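F420-reducing hydrogenase, subunit beta (Methanothermobacter marburgensis, PDB 4OMF) probably carries electrons between the iron-sulfur cluster and coenzyme F420 through its bound FAD, as the F420-handling subunit of a hydrogen-oxidising enzyme complex. Local coordinates at residues Thr5-Val10 with Arg222-Asp227; Ile9-Ser14 with Asp214-Val219; Leu128-Tyr133 with Val205-Val210. All blocks are in the same frame, centred on the assembly; numbering follows the deposited sequence. Where two conformers were deposited one is given.

Contact 1 (Thr5-Val10 with Arg222-Asp227); sequences TYKEIV and RTDAGD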
loop_
_atom_site.group_PDB
_atom_site.type_symbol
_atom_site.label_atom_id
_atom_site.label_comp_id
_atom_site.label_asym_id
_atom_site.label_seq_id
_atom_site.Cartn_x
_atom_site.Cartn_y
_atom_site.Cartn_z
ATOM N N THR C 5 38.349 -1.426 -16.496
ATOM C CA THR C 5 39.613 -1.961 -16.032
ATOM C C THR C 5 39.646 -3.443 -16.358
ATOM O O THR C 5 38.665 -4.152 -16.092
ATOM C CB THR C 5 39.776 -1.726 -14.525
ATOM O OG1 THR C 5 39.714 -0.317 -14.267
ATOM C CG2 THR C 5 41.098 -2.289 -14.018
ATOM N N TYR C 6 40.738 -3.914 -16.967
ATOM C CA TYR C 6 40.852 -5.350 -17.254
ATOM C C TYR C 6 42.285 -5.870 -17.202
ATOM O O TYR C 6 43.238 -5.099 -17.230
ATOM C CB TYR C 6 40.254 -5.683 -18.623
ATOM C CG TYR C 6 40.877 -4.945 -19.782
ATOM C CD1 TYR C 6 40.305 -3.772 -20.272
ATOM C CD2 TYR C 6 42.018 -5.425 -20.401
ATOM C CE1 TYR C 6 40.866 -3.091 -21.340
ATOM C CE2 TYR C 6 42.601 -4.738 -21.467
ATOM C CZ TYR C 6 42.013 -3.578 -21.928
ATOM O OH TYR C 6 42.565 -2.906 -22.984
ATOM N N LYS C 7 42.421 -7.187 -17.153
ATOM C CA LYS C 7 43.738 -7.818 -17.081
ATOM C C LYS C 7 44.143 -8.366 -18.432
ATOM O O LYS C 7 45.283 -8.205 -18.875
ATOM C CB LYS C 7 43.740 -8.933 -16.031
ATOM C CG LYS C 7 43.681 -8.426 -14.591
ATOM C CD LYS C 7 43.692 -9.565 -13.579
ATOM C CE LYS C 7 43.458 -9.042 -12.168
ATOM N NZ LYS C 7 44.570 -8.193 -11.686
ATOM N N GLU C 8 43.200 -9.016 -19.103
ATOM C CA GLU C 8 43.476 -9.572 -20.424
ATOM C C GLU C 8 42.205 -9.658 -21.256
ATOM O O GLU C 8 41.126 -9.832 -20.710
ATOM C CB GLU C 8 44.117 -10.955 -20.300
ATOM C CG GLU C 8 44.674 -11.463 -21.627
ATOM C CD GLU C 8 45.584 -12.663 -21.466
ATOM O OE1 GLU C 8 45.837 -13.061 -20.312
ATOM O OE2 GLU C 8 46.050 -13.200 -22.497
ATOM N N ILE C 9 42.344 -9.509 -22.574
ATOM C CA ILE C 9 41.243 -9.714 -23.510
ATOM C C ILE C 9 41.651 -10.754 -24.550
ATOM O O ILE C 9 42.700 -10.614 -25.187
ATOM C CB ILE C 9 40.846 -8.412 -24.232
ATOM C CG1 ILE C 9 40.469 -7.331 -23.207
ATOM C CG2 ILE C 9 39.704 -8.685 -25.207
ATOM C CD1 ILE C 9 40.044 -6.010 -23.835
ATOM N N VAL C 10 40.821 -11.787 -24.713
ATOM C CA VAL C 10 41.073 -12.854 -25.670
ATOM C C VAL C 10 39.797 -13.175 -26.446
ATOM O O VAL C 10 38.692 -12.776 -26.047
ATOM C CB VAL C 10 41.568 -14.153 -24.978
ATOM C CG1 VAL C 10 42.932 -13.916 -24.293
ATOM C CG2 VAL C 10 40.516 -14.700 -23.977
ATOM N N ARG C 222 38.896 -9.387 -15.451
ATOM C CA ARG C 222 39.016 -8.126 -14.736
ATOM C C ARG C 222 39.552 -8.267 -13.308
ATOM O O ARG C 222 40.567 -7.654 -12.960
ATOM C CB ARG C 222 37.652 -7.404 -14.701
ATOM C CG ARG C 222 36.993 -7.190 -16.068
ATOM C CD ARG C 222 35.735 -6.302 -15.966
ATOM N NE ARG C 222 35.102 -6.090 -17.276
ATOM C CZ ARG C 222 35.449 -5.130 -18.129
ATOM N NH1 ARG C 222 36.431 -4.270 -17.833
ATOM N NH2 ARG C 222 34.810 -5.024 -19.292
ATOM N N THR C 223 38.879 -9.038 -12.466
ATOM C CA THR C 223 39.288 -9.150 -11.066
ATOM C C THR C 223 40.229 -10.340 -10.891
ATOM O O THR C 223 40.347 -11.166 -11.794
ATOM C CB THR C 223 38.095 -9.340 -10.154
ATOM O OG1 THR C 223 37.437 -10.555 -10.535
ATOM C CG2 THR C 223 37.112 -8.174 -10.266
ATOM N N ASP C 224 40.893 -10.439 -9.737
ATOM C CA ASP C 224 41.742 -11.601 -9.463
ATOM C C ASP C 224 40.953 -12.911 -9.621
ATOM O O ASP C 224 41.446 -13.872 -10.217
ATOM C CB ASP C 224 42.354 -11.527 -8.052
ATOM C CG ASP C 224 43.363 -10.388 -7.899
ATOM O OD1 ASP C 224 43.761 -9.785 -8.921
ATOM O OD2 ASP C 224 43.770 -10.102 -6.747
ATOM N N ALA C 225 39.725 -12.930 -9.109
ATOM C CA ALA C 225 38.880 -14.109 -9.176
ATOM C C ALA C 225 38.521 -14.445 -10.624
ATOM O O ALA C 225 38.587 -15.602 -11.056
ATOM C CB ALA C 225 37.619 -13.893 -8.350
ATOM N N GLY C 226 38.149 -13.424 -11.377
ATOM C CA GLY C 226 37.788 -13.607 -12.768
ATOM C C GLY C 226 38.912 -14.154 -13.619
ATOM O O GLY C 226 38.752 -15.138 -14.360
ATOM N N ASP C 227 40.067 -13.507 -13.522
ATOM C CA ASP C 227 41.208 -13.907 -14.307
ATOM C C ASP C 227 41.669 -15.309 -13.909
ATOM O O ASP C 227 41.957 -16.142 -14.763
ATOM C CB ASP C 227 42.335 -12.882 -14.138
ATOM C CG ASP C 227 43.491 -13.118 -15.089
ATOM O OD1 ASP C 227 43.340 -12.915 -16.320
ATOM O OD2 ASP C 227 44.567 -13.483 -14.601
#
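The guanidinium of Arg222 meets the backbone carbonyl of Thr5 at its edge: NH1 bonds to Thr5 O at 2.8 Å with the acceptor close to the guanidinium plane, while the CB of Tyr6 approaches it obliquely. Seen from the carbonyl, the donor sits well above the C=O plane, 58° out of it, so it is not aimed at a lone pair. The extended chain of Arg222 passes beside the same oxygen, its CG 3.5 Å from Thr5 O. Further guanidinium bonds fix the rotation of the group: NH1 also reaches Leu3 O, and NH2 reaches Val199 O. The ring of Tyr6 is turned away from Arg222; the CD1 of Ile9 lies 3.6 Å above one face, near the rim, and Glu8 N is at the edge.

Lys7 supplies the other half of the contact. Its CD rests 3.6 Å from the CB of Asp227 and its CE 3.3 Å from Arg222 O. A bend at the last torsion (chi4 -67°) carries NZ to Asp224 OD1, a salt bridge whose 3.3 Å hydrogen bond is weak, between two residues exposed to solvent. Asp227 takes its polar partners elsewhere: OD1 bonds to Thr221 OG1 and pairs with Lys231, which also pairs with Glu8 and so probably offsets the closeness of the two carboxylates.

Thr223 is the N-cap of helix 224-235, its OG1 accepting from Gly226 N at 3.1 Å and also bonding to Asp204. Another protein chain covers part of Arg222 and Thr223. The contact thus fastens the residues leading into strand 8-14 to the turn where strand 217-221, its antiparallel neighbour in the central sheet, gives way to helix 224-235.

Contact 2 (Ile9-Ser14 with Asp214-Val219); sequences IVSARS and DGWSTV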
loop_
_atom_site.group_PDB
_atom_site.type_symbol
_atom_site.label_atom_id
_atom_site.label_comp_id
_atom_site.label_asym_id
_atom_site.label_seq_id
_atom_site.Cartn_x
_atom_site.Cartn_y
_atom_site.Cartn_z
ATOM N N ILE C 9 42.344 -9.509 -22.574
ATOM C CA ILE C 9 41.243 -9.714 -23.510
ATOM C C ILE C 9 41.651 -10.754 -24.550
ATOM O O ILE C 9 42.700 -10.614 -25.187
ATOM C CB ILE C 9 40.846 -8.412 -24.232
ATOM C CG1 ILE C 9 40.469 -7.331 -23.207
ATOM C CG2 ILE C 9 39.704 -8.685 -25.207
ATOM C CD1 ILE C 9 40.044 -6.010 -23.835
ATOM N N VAL C 10 40.821 -11.787 -24.713
ATOM C CA VAL C 10 41.073 -12.854 -25.670
ATOM C C VAL C 10 39.797 -13.175 -26.446
ATOM O O VAL C 10 38.692 -12.776 -26.047
ATOM C CB VAL C 10 41.568 -14.153 -24.978
ATOM C CG1 VAL C 10 42.932 -13.916 -24.293
ATOM C CG2 VAL C 10 40.516 -14.700 -23.977
ATOM N N SER C 11 39.959 -13.909 -27.542
ATOM C CA SER C 11 38.828 -14.544 -28.212
ATOM C C SER C 11 38.785 -16.006 -27.758
ATOM O O SER C 11 39.832 -16.659 -27.717
ATOM C CB SER C 11 38.968 -14.451 -29.742
ATOM O OG SER C 11 37.713 -14.695 -30.368
ATOM N N ALA C 12 37.604 -16.515 -27.394
ATOM C CA ALA C 12 37.545 -17.873 -26.851
ATOM C C ALA C 12 36.280 -18.629 -27.214
ATOM O O ALA C 12 35.237 -18.045 -27.556
ATOM C CB ALA C 12 37.718 -17.853 -25.307
ATOM N N ARG C 13 36.389 -19.950 -27.128
ATOM C CA ARG C 13 35.287 -20.853 -27.446
ATOM C C ARG C 13 35.381 -22.095 -26.562
ATOM O O ARG C 13 36.470 -22.621 -26.329
ATOM C CB ARG C 13 35.328 -21.227 -28.934
ATOM C CG ARG C 13 34.310 -22.253 -29.410
ATOM C CD ARG C 13 34.295 -22.284 -30.937
ATOM N NE ARG C 13 33.480 -23.354 -31.514
ATOM C CZ ARG C 13 32.153 -23.330 -31.627
ATOM N NH1 ARG C 13 31.451 -22.296 -31.179
ATOM N NH2 ARG C 13 31.529 -24.359 -32.183
ATOM N N SER C 14 34.242 -22.557 -26.051
ATOM C CA SER C 14 34.210 -23.795 -25.277
ATOM C C SER C 14 34.693 -24.955 -26.147
ATOM O O SER C 14 34.462 -24.935 -27.351
ATOM C CB SER C 14 32.796 -24.072 -24.784
ATOM O OG SER C 14 32.695 -25.407 -24.330
ATOM N N ASP C 214 31.786 -15.708 -35.579
ATOM C CA ASP C 214 30.647 -16.516 -35.157
ATOM C C ASP C 214 31.078 -17.771 -34.404
ATOM O O ASP C 214 31.958 -18.500 -34.851
ATOM C CB ASP C 214 29.795 -16.904 -36.369
ATOM C CG ASP C 214 28.993 -15.734 -36.912
ATOM O OD1 ASP C 214 28.372 -15.016 -36.102
ATOM O OD2 ASP C 214 28.998 -15.526 -38.144
ATOM N N GLY C 215 30.466 -18.008 -33.251
ATOM C CA GLY C 215 30.767 -19.199 -32.473
ATOM C C GLY C 215 31.923 -18.983 -31.520
ATOM O O GLY C 215 32.352 -19.903 -30.811
ATOM N N TRP C 216 32.436 -17.759 -31.508
ATOM C CA TRP C 216 33.508 -17.373 -30.595
ATOM C C TRP C 216 33.068 -16.181 -29.776
ATOM O O TRP C 216 32.090 -15.494 -30.126
ATOM C CB TRP C 216 34.786 -17.027 -31.358
ATOM C CG TRP C 216 35.447 -18.199 -31.993
ATOM C CD1 TRP C 216 35.049 -18.852 -33.125
ATOM C CD2 TRP C 216 36.637 -18.854 -31.542
ATOM N NE1 TRP C 216 35.920 -19.879 -33.405
ATOM C CE2 TRP C 216 36.905 -19.901 -32.449
ATOM C CE3 TRP C 216 37.503 -18.661 -30.455
ATOM C CZ2 TRP C 216 38.005 -20.750 -32.308
ATOM C CZ3 TRP C 216 38.596 -19.509 -30.316
ATOM C CH2 TRP C 216 38.834 -20.541 -31.240
ATOM N N SER C 217 33.778 -15.937 -28.681
ATOM C CA SER C 217 33.433 -14.840 -27.762
ATOM C C SER C 217 34.642 -13.990 -27.420
ATOM O O SER C 217 35.751 -14.509 -27.313
ATOM C CB SER C 217 32.855 -15.370 -26.454
ATOM O OG SER C 217 31.610 -15.999 -26.639
ATOM N N THR C 218 34.410 -12.700 -27.193
ATOM C CA THR C 218 35.440 -11.799 -26.689
ATOM C C THR C 218 35.355 -11.776 -25.167
ATOM O O THR C 218 34.323 -11.405 -24.595
ATOM C CB THR C 218 35.273 -10.390 -27.265
ATOM O OG1 THR C 218 35.278 -10.462 -28.701
ATOM C CG2 THR C 218 36.383 -9.478 -26.782
ATOM N N VAL C 219 36.435 -12.218 -24.521
ATOM C CA VAL C 219 36.445 -12.465 -23.076
ATOM C C VAL C 219 37.407 -11.519 -22.368
ATOM O O VAL C 219 38.611 -11.551 -22.606
ATOM C CB VAL C 219 36.870 -13.917 -22.755
ATOM C CG1 VAL C 219 36.859 -14.171 -21.249
ATOM C CG2 VAL C 219 35.966 -14.910 -23.467
#
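Trp216 packs against Ala12 and Arg13 where strand 8-14 pairs antiparallel with strand 217-221 in the central mixed sheet. The ladder has hydrogen-bonded pairs at Val10-Val219 and Ala12-Ser217, with the non-hydrogen-bonded pair Ser11-Thr218 between them; Val219 N to Val10 O, at 2.8 Å and 176°, is nearly straight.

From its CB, 3.9 Å from Ser11 OG, the indole of Trp216 swings with CG anti to its carbonyl carbon (chi1 -70°), which sets the ring beside Ala12, with one face to Arg13. CE3 comes to 3.5 Å from Ala12 C, and CZ3 beyond it nears Arg13 N. The CB of Arg13 stands above the six-membered ring, 3.8 Å from its centroid, a CH-pi contact over the face. Toward the five-membered ring, Arg13 CD lies 3.8 Å from both CE2 and NE1, the two side chains crossing at about a right angle. Strand 239-243 adds Glu240 and Lys242 against the same tryptophan.

Ala12 and Val219 share a face of the sheet, and Ile28 of helix 28-39 packs on both. Ser217 also points that way, where it touches FAD and bonds through OG to Gly26 N. On the Ser11-Thr218 face, both hydroxyls bond to Ser212 OG, and Thr218 OG1 also bonds to Val210 O. Within the ladder, Ala12 N reaches Ser217 O at 2.7 Å, the donor lying in the carbonyl plane.

Contact 3 (Leu128-Tyr133 with Val205-Val210); sequences LLVGIY and VSTGSV. With FAD (flavin-adenine dinucleotide), chain R.
Tyr133 folds back over the Thr207-Gly208 peptide. Its CG is anti to its carbonyl carbon (chi1 -53°), and a chi2 of -14° keeps CA close to the plane of the ring, a turn that lays the ring flat over the neighbouring backbone. Gly208 N is 3.5 Å above the ring centre, and the CA of Gly208 makes a CH-pi contact, 3.7 Å from the centroid. The CB of Ser206 is at the ring edge. Gly208, having no side chain, lets Tyr133 CD2 approach its CA to 3.4 Å. The same tyrosine also meets the cofactor, its CB 3.5 Å from FAD C2.

Ile132 faces the FAD as well. Its CG1 stands between the backbone N and the carbonyl carbon (chi1 51°), bringing CD1 to FAD O3' (3.8 Å) and near the methyl C8M, while CG2 packs against the CG2 of Thr207. Val130 points to the same side of the sheet as Ile132, Val205 and Thr207, the side covered by Ile28 and Val29 of helix 28-39. Ser206 points to the opposite side, where its OG bonds to Ala200 O.

Beneath the side chains runs a parallel ladder. Gly131 gives N-H to Val205 O at 2.8 Å and takes N-H from Thr207; Tyr133 N then bonds to Thr207 O. Val205 N is buried with no partner in the model.

Past the strand, Ser209 N and Val210 N both converge on FAD O2, at 2.9 and 3.1 Å, so that two backbone donors grip one carbonyl oxygen of the isoalloxazine and would probably polarise it. Val210 CG2 packs against the same oxygen. Two adjacent parallel strands thus present their carboxyl ends to the flavin, forming part of the FAD pocket of this F420 hydrogenase beta subunit.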
loop_
_atom_site.group_PDB
_atom_site.type_symbol
_atom_site.label_atom_id
_atom_site.label_comp_id
_atom_site.label_asym_id
_atom_site.label_seq_id
_atom_site.Cartn_x
_atom_site.Cartn_y
_atom_site.Cartn_z
ATOM N N LEU C 128 31.815 -15.815 -8.141
ATOM C CA LEU C 128 32.060 -15.605 -9.568
ATOM C C LEU C 128 30.900 -14.874 -10.200
ATOM O O LEU C 128 29.778 -15.391 -10.264
ATOM C CB LEU C 128 32.278 -16.929 -10.279
ATOM C CG LEU C 128 32.421 -16.912 -11.802
ATOM C CD1 LEU C 128 33.655 -16.145 -12.219
ATOM C CD2 LEU C 128 32.474 -18.324 -12.287
ATOM N N LEU C 129 31.167 -13.667 -10.662
ATOM C CA LEU C 129 30.140 -12.876 -11.326
ATOM C C LEU C 129 30.528 -12.742 -12.786
ATOM O O LEU C 129 31.441 -11.995 -13.113
ATOM C CB LEU C 129 29.991 -11.506 -10.650
ATOM C CG LEU C 129 28.734 -10.640 -10.844
ATOM C CD1 LEU C 129 28.901 -9.295 -10.128
ATOM C CD2 LEU C 129 28.411 -10.405 -12.302
ATOM N N VAL C 130 29.838 -13.470 -13.668
ATOM C CA VAL C 130 30.146 -13.384 -15.097
ATOM C C VAL C 130 29.249 -12.327 -15.735
ATOM O O VAL C 130 28.039 -12.432 -15.682
ATOM C CB VAL C 130 29.959 -14.744 -15.839
ATOM C CG1 VAL C 130 30.440 -14.621 -17.291
ATOM C CG2 VAL C 130 30.737 -15.868 -15.131
ATOM N N GLY C 131 29.844 -11.318 -16.351
ATOM C CA GLY C 131 29.052 -10.270 -16.973
ATOM C C GLY C 131 28.899 -10.550 -18.454
ATOM O O GLY C 131 29.815 -11.095 -19.064
ATOM N N ILE C 132 27.749 -10.215 -19.030
ATOM C CA ILE C 132 27.615 -10.318 -20.483
ATOM C C ILE C 132 27.316 -8.938 -21.054
ATOM O O ILE C 132 26.699 -8.117 -20.385
ATOM C CB ILE C 132 26.544 -11.344 -20.906
ATOM C CG1 ILE C 132 25.213 -11.105 -20.191
ATOM C CG2 ILE C 132 27.037 -12.777 -20.612
ATOM C CD1 ILE C 132 24.110 -12.088 -20.630
ATOM N N TYR C 133 27.798 -8.682 -22.273
ATOM C CA TYR C 133 27.673 -7.352 -22.885
ATOM C C TYR C 133 26.216 -7.055 -23.200
ATOM O O TYR C 133 25.452 -7.955 -23.538
ATOM C CB TYR C 133 28.485 -7.218 -24.188
ATOM C CG TYR C 133 29.963 -7.583 -24.144
ATOM C CD1 TYR C 133 30.652 -7.745 -22.932
ATOM C CD2 TYR C 133 30.658 -7.782 -25.330
ATOM C CE1 TYR C 133 32.009 -8.102 -22.919
ATOM C CE2 TYR C 133 32.010 -8.135 -25.324
ATOM C CZ TYR C 133 32.672 -8.292 -24.121
ATOM O OH TYR C 133 34.004 -8.651 -24.137
ATOM N N VAL C 205 34.571 -11.438 -14.834
ATOM C CA VAL C 205 34.935 -11.743 -16.226
ATOM C C VAL C 205 33.756 -11.281 -17.048
ATOM O O VAL C 205 32.621 -11.540 -16.649
ATOM C CB VAL C 205 35.115 -13.253 -16.498
ATOM C CG1 VAL C 205 35.786 -13.485 -17.843
ATOM C CG2 VAL C 205 35.848 -13.928 -15.402
ATOM N N SER C 206 34.001 -10.634 -18.183
ATOM C CA SER C 206 32.910 -10.156 -19.032
ATOM C C SER C 206 32.999 -10.788 -20.424
ATOM O O SER C 206 34.093 -10.965 -20.952
ATOM C CB SER C 206 32.949 -8.628 -19.151
ATOM O OG SER C 206 32.996 -7.987 -17.883
ATOM N N THR C 207 31.864 -11.135 -21.026
ATOM C CA THR C 207 31.940 -11.792 -22.320
ATOM C C THR C 207 30.772 -11.410 -23.232
ATOM O O THR C 207 29.691 -11.049 -22.767
ATOM C CB THR C 207 32.044 -13.350 -22.118
ATOM O OG1 THR C 207 32.251 -14.021 -23.368
ATOM C CG2 THR C 207 30.794 -13.895 -21.446
ATOM N N GLY C 208 31.022 -11.457 -24.536
ATOM C CA GLY C 208 30.010 -11.145 -25.532
ATOM C C GLY C 208 30.489 -11.596 -26.895
ATOM O O GLY C 208 31.577 -12.155 -27.024
ATOM N N SER C 209 29.680 -11.358 -27.921
ATOM C CA SER C 209 30.041 -11.806 -29.262
ATOM C C SER C 209 30.888 -10.781 -29.985
ATOM O O SER C 209 31.730 -11.136 -30.814
ATOM C CB SER C 209 28.789 -12.102 -30.099
ATOM O OG SER C 209 27.980 -10.941 -30.206
ATOM N N VAL C 210 30.648 -9.504 -29.699
ATOM C CA VAL C 210 31.268 -8.434 -30.481
ATOM C C VAL C 210 32.791 -8.467 -30.425
ATOM O O VAL C 210 33.387 -8.543 -29.353
ATOM C CB VAL C 210 30.762 -7.062 -30.024
ATOM C CG1 VAL C 210 31.537 -5.943 -30.711
ATOM C CG2 VAL C 210 29.270 -6.955 -30.325
HETATM P PA FAD R . 25.812 -19.314 -23.129
HETATM O O1A FAD R . 24.898 -19.287 -24.327
HETATM O O2A FAD R . 26.649 -20.502 -22.759
HETATM O O5B FAD R . 24.925 -18.957 -21.854
HETATM C C5B FAD R . 24.185 -17.731 -21.939
HETATM C C4B FAD R . 23.896 -17.272 -20.508
HETATM O O4B FAD R . 23.211 -16.019 -20.549
HETATM C C3B FAD R . 22.992 -18.276 -19.805
HETATM O O3B FAD R . 23.499 -18.626 -18.508
HETATM C C2B FAD R . 21.681 -17.515 -19.657
HETATM O O2B FAD R . 21.021 -17.873 -18.432
HETATM C C1B FAD R . 22.108 -16.059 -19.659
HETATM N N9A FAD R . 21.014 -15.212 -20.165
HETATM C C8A FAD R . 20.362 -15.381 -21.329
HETATM N N7A FAD R . 19.425 -14.419 -21.496
HETATM C C5A FAD R . 19.493 -13.615 -20.398
HETATM C C6A FAD R . 18.766 -12.417 -19.920
HETATM N N6A FAD R . 17.752 -11.870 -20.641
HETATM N N1A FAD R . 19.155 -11.895 -18.746
HETATM C C2A FAD R . 20.133 -12.440 -17.991
HETATM N N3A FAD R . 20.834 -13.540 -18.353
HETATM C C4A FAD R . 20.546 -14.145 -19.533
HETATM N N1 FAD R . 26.416 -9.497 -26.608
HETATM C C2 FAD R . 27.192 -8.520 -27.226
HETATM O O2 FAD R . 28.279 -8.852 -27.739
HETATM N N3 FAD R . 26.713 -7.219 -27.292
HETATM C C4 FAD R . 25.510 -6.874 -26.712
HETATM O O4 FAD R . 25.135 -5.682 -26.761
HETATM C C4X FAD R . 24.492 -7.900 -26.705
HETATM N N5 FAD R . 23.168 -7.472 -26.184
HETATM C C5X FAD R . 22.684 -8.340 -25.102
HETATM C C6 FAD R . 21.462 -7.942 -24.535
HETATM C C7 FAD R . 20.792 -8.797 -23.652
HETATM C C7M FAD R . 19.474 -8.369 -23.022
HETATM C C8 FAD R . 21.356 -10.040 -23.373
HETATM C C8M FAD R . 20.727 -11.057 -22.440
HETATM C C9 FAD R . 22.576 -10.452 -23.952
HETATM C C9A FAD R . 23.205 -9.636 -24.899
HETATM N N10 FAD R . 24.480 -9.996 -25.408
HETATM C C10 FAD R . 25.081 -9.238 -26.397
HETATM C "C1'" FAD R . 25.270 -11.133 -24.897
HETATM C "C2'" FAD R . 25.104 -12.410 -25.679
HETATM O "O2'" FAD R . 24.004 -12.458 -26.466
HETATM C "C3'" FAD R . 25.404 -13.510 -24.959
HETATM O "O3'" FAD R . 24.479 -13.814 -24.017
HETATM C "C4'" FAD R . 26.843 -13.656 -24.496
HETATM O "O4'" FAD R . 27.779 -13.521 -25.587
HETATM C "C5'" FAD R . 27.054 -14.990 -23.772
HETATM O "O5'" FAD R . 27.113 -16.045 -24.720
HETATM P P FAD R . 27.745 -17.465 -24.341
HETATM O O1P FAD R . 29.087 -17.185 -23.702
HETATM O O2P FAD R . 27.704 -18.370 -25.537
HETATM O O3P FAD R . 26.748 -17.988 -23.165
#

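In the fold
All three contacts belong to the central mixed sheet, in which strands 126-132, 205-208, 217-221 and 8-14 lie side by side. Contacts 1 and 2 share Ile9 and Val10, with centres 14 Å apart. Contact 3 sits about 10 Å from contact 2 and 11 Å from contact 1, centre to centre. Besides its hydroxyl, Thr218 of contact 2 offers its O to Tyr133 OH of contact 3, a probable hydrogen bond of 2.8 Å. Arg222 NE of contact 1 probably bonds to Ser206 OG at 2.9 Å. FAD is gripped in contact 3 and touched by Ser217 in contact 2, whereas the Arg222 side chain stays about 11 Å from it.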